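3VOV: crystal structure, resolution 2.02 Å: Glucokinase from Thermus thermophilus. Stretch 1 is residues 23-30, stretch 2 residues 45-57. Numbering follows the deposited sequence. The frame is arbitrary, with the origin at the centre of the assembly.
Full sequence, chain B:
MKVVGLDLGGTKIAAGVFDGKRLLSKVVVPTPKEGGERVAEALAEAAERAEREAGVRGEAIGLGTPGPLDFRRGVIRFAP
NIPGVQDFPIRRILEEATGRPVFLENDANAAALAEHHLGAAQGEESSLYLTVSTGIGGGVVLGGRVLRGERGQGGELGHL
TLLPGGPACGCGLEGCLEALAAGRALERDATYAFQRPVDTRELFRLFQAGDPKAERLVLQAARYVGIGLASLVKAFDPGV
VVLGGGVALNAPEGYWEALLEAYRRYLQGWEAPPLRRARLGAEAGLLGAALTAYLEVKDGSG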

# COMPACT_ATOMS: atom_id res chain seq x y z
N LEU B 23 8.69 20.48 40.32
CA LEU B 23 9.51 19.62 41.16
C LEU B 23 10.05 20.43 42.34
O LEU B 23 10.48 21.57 42.15
CB LEU B 23 10.68 19.10 40.34
CG LEU B 23 10.31 18.07 39.23
CD1 LEU B 23 11.54 17.71 38.34
CD2 LEU B 23 9.68 16.84 39.89
N LEU B 24 10.05 19.86 43.55
CA LEU B 24 10.72 20.51 44.69
C LEU B 24 12.09 19.94 44.95
O LEU B 24 12.84 20.50 45.75
CB LEU B 24 9.88 20.49 45.98
CG LEU B 24 8.44 21.01 45.80
CD1 LEU B 24 7.59 20.85 47.07
CD2 LEU B 24 8.40 22.44 45.30
N SER B 25 12.42 18.83 44.27
CA SER B 25 13.71 18.19 44.32
C SER B 25 13.91 17.35 43.08
O SER B 25 12.96 17.06 42.35
CB SER B 25 13.88 17.30 45.59
OG SER B 25 12.86 16.30 45.70
N LYS B 26 15.16 16.98 42.81
CA LYS B 26 15.49 16.10 41.70
C LYS B 26 16.73 15.24 41.95
O LYS B 26 17.84 15.76 42.06
CB LYS B 26 15.66 16.87 40.38
CG LYS B 26 15.86 15.90 39.24
CD LYS B 26 15.60 16.46 37.88
CE LYS B 26 15.89 15.39 36.83
NZ LYS B 26 16.00 16.03 35.51
N VAL B 27 16.55 13.92 41.96
CA VAL B 27 17.62 12.98 42.36
C VAL B 27 17.78 12.06 41.21
O VAL B 27 16.79 11.59 40.62
CB VAL B 27 17.23 12.24 43.66
CG1 VAL B 27 18.12 10.96 43.91
CG2 VAL B 27 17.30 13.21 44.83
N VAL B 28 19.01 11.80 40.83
CA VAL B 28 19.24 10.83 39.76
C VAL B 28 20.31 9.86 40.25
O VAL B 28 21.33 10.31 40.82
CB VAL B 28 19.59 11.51 38.40
CG1 VAL B 28 19.95 10.50 37.32
CG2 VAL B 28 18.44 12.47 37.94
N VAL B 29 20.03 8.56 40.10
CA VAL B 29 20.89 7.48 40.55
C VAL B 29 20.93 6.41 39.46
O VAL B 29 20.04 6.33 38.63
CB VAL B 29 20.40 6.87 41.90
CG1 VAL B 29 20.46 7.94 43.05
CG2 VAL B 29 18.98 6.35 41.81
N PRO B 30 21.98 5.58 39.45
CA PRO B 30 22.04 4.52 38.42
C PRO B 30 20.96 3.44 38.66
O PRO B 30 20.61 3.17 39.82
CB PRO B 30 23.46 3.93 38.59
CG PRO B 30 24.25 5.06 39.33
CD PRO B 30 23.20 5.59 40.30
N GLU B 45 14.86 4.23 48.03
CA GLU B 45 15.93 5.09 48.50
C GLU B 45 15.91 6.41 47.76
O GLU B 45 16.09 7.46 48.37
CB GLU B 45 17.29 4.41 48.33
CG GLU B 45 17.54 3.36 49.42
CD GLU B 45 18.71 2.40 49.09
OE1 GLU B 45 19.47 2.62 48.09
OE2 GLU B 45 18.86 1.41 49.86
N ALA B 46 15.67 6.36 46.45
CA ALA B 46 15.67 7.59 45.63
C ALA B 46 14.49 8.43 46.05
O ALA B 46 14.64 9.67 46.18
CB ALA B 46 15.63 7.30 44.09
N ALA B 47 13.34 7.78 46.29
CA ALA B 47 12.18 8.46 46.85
C ALA B 47 12.52 9.20 48.15
O ALA B 47 12.27 10.40 48.28
CB ALA B 47 11.01 7.47 47.05
N GLU B 48 13.13 8.46 49.11
CA GLU B 48 13.47 9.04 50.43
C GLU B 48 14.42 10.22 50.28
O GLU B 48 14.21 11.28 50.91
CB GLU B 48 14.05 7.99 51.38
CG GLU B 48 13.27 7.93 52.71
CD GLU B 48 14.01 8.50 53.96
OE1 GLU B 48 14.61 9.61 53.92
OE2 GLU B 48 13.94 7.81 55.03
N ARG B 49 15.44 10.04 49.46
CA ARG B 49 16.37 11.11 49.18
C ARG B 49 15.70 12.37 48.62
O ARG B 49 16.00 13.50 49.07
CB ARG B 49 17.54 10.64 48.30
CG ARG B 49 18.59 11.71 48.13
CD ARG B 49 19.82 11.20 47.43
NE ARG B 49 20.45 12.32 46.74
CZ ARG B 49 21.39 12.21 45.80
NH1 ARG B 49 21.85 11.01 45.42
NH2 ARG B 49 21.86 13.32 45.23
N ALA B 50 14.80 12.20 47.66
CA ALA B 50 14.07 13.33 47.08
C ALA B 50 13.26 14.04 48.17
O ALA B 50 13.11 15.27 48.17
CB ALA B 50 13.11 12.82 45.96
N GLU B 51 12.71 13.26 49.08
CA GLU B 51 11.91 13.80 50.15
C GLU B 51 12.79 14.54 51.17
O GLU B 51 12.38 15.58 51.68
CB GLU B 51 11.12 12.69 50.79
CG GLU B 51 9.86 12.35 49.98
CD GLU B 51 9.05 11.26 50.64
OE1 GLU B 51 9.66 10.31 51.17
OE2 GLU B 51 7.81 11.33 50.63
N ARG B 52 13.98 14.03 51.44
CA ARG B 52 14.95 14.73 52.31
C ARG B 52 15.40 16.04 51.67
O ARG B 52 15.49 17.08 52.33
CB ARG B 52 16.17 13.86 52.61
CG ARG B 52 15.86 12.68 53.50
CD ARG B 52 17.13 12.05 54.06
NE ARG B 52 18.00 11.45 53.04
CZ ARG B 52 17.89 10.21 52.59
NH1 ARG B 52 16.94 9.40 53.06
NH2 ARG B 52 18.74 9.76 51.67
N GLU B 53 15.67 15.99 50.36
CA GLU B 53 16.09 17.19 49.64
C GLU B 53 15.01 18.25 49.47
O GLU B 53 15.32 19.44 49.36
CB GLU B 53 16.67 16.84 48.31
CG GLU B 53 18.04 16.31 48.43
CD GLU B 53 18.67 16.06 47.09
OE1 GLU B 53 18.30 16.74 46.10
OE2 GLU B 53 19.56 15.18 47.04
N ALA B 54 13.76 17.83 49.41
CA ALA B 54 12.68 18.80 49.32
C ALA B 54 12.24 19.27 50.70
O ALA B 54 11.55 20.29 50.81
CB ALA B 54 11.49 18.22 48.56
N GLY B 55 12.58 18.49 51.73
CA GLY B 55 12.19 18.82 53.07
C GLY B 55 10.73 18.53 53.26
O GLY B 55 10.12 18.97 54.23
N VAL B 56 10.16 17.76 52.34
CA VAL B 56 8.74 17.44 52.44
C VAL B 56 8.59 16.00 52.02
O VAL B 56 9.32 15.53 51.15
CB VAL B 56 7.85 18.24 51.45
CG1 VAL B 56 6.72 18.89 52.19
CG2 VAL B 56 8.66 19.27 50.72
N ARG B 57 7.58 15.37 52.59
CA ARG B 57 7.19 14.01 52.34
C ARG B 57 6.02 13.97 51.34
O ARG B 57 5.11 14.79 51.43
CB ARG B 57 6.72 13.46 53.67
CG ARG B 57 6.47 11.96 53.77
CD ARG B 57 6.05 11.57 55.23
NE ARG B 57 5.42 10.26 55.28
CZ ARG B 57 6.09 9.11 55.29
NH1 ARG B 57 7.42 9.12 55.30
NH2 ARG B 57 5.43 7.96 55.33
O HOH W 1 15.45 20.57 46.45

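Strand 27-30 of this glucokinase runs nearly antiparallel to helix 45-54, with 154° between their N-to-C directions and 8.7 Å between the axes at closest approach. The backbones come nearest at the end of the helix, where Ser25 CA lies 5.1 Å from Ala54 CA. On the helix, Ala46 and Ala54 point toward the other stretch and Ala50 points sideways. Gly55 then departs from helical geometry with a positive phi of 75°, a conformation that favours glycine. One water ties the two backbones together, its O donating to Leu24 O (2.7 Å) and to Glu53 O (3.1 Å).

Alternation along the extended chain sets which side chains take part: Val27 and Val29 point toward the helix, whereas Lys26 and Val28 point away. Ser25, in the p rotamer, makes the one direct hydrogen bond across the contact, from Ser25 OG to Ala50 O at 2.7 Å. Ala50 O also accepts the helical bond from Ala54 N (2.9 Å), so the serine adds a second donor without displacing the first. Val27 has the largest area covered by the other stretch. Its CG2 lies 4.4 Å from Ala50 CB, and its CG1 lies at the same distance from Ala46 CB and over one face of the Arg49 guanidinium. The Arg49 side chain forms a salt bridge with Glu53, one turn on, Arg49 NE to Glu53 OE2 at 3.0 Å with a nearly straight hydrogen bond. Val27 CG2 packs against both partners, 3.8 Å from Arg49 NE and 3.7 Å from Glu53 OE2. Further along the strand, Val29 CG2 meets Ala46 CB at 4.2 Å. Beyond Ser25 in the other direction, Leu24 extends the apolar contact past the helix: Leu24 CB touches Ala54 CB at 3.8 Å, and Leu24 CD1 reaches Val56 CG2 at 4.1 Å.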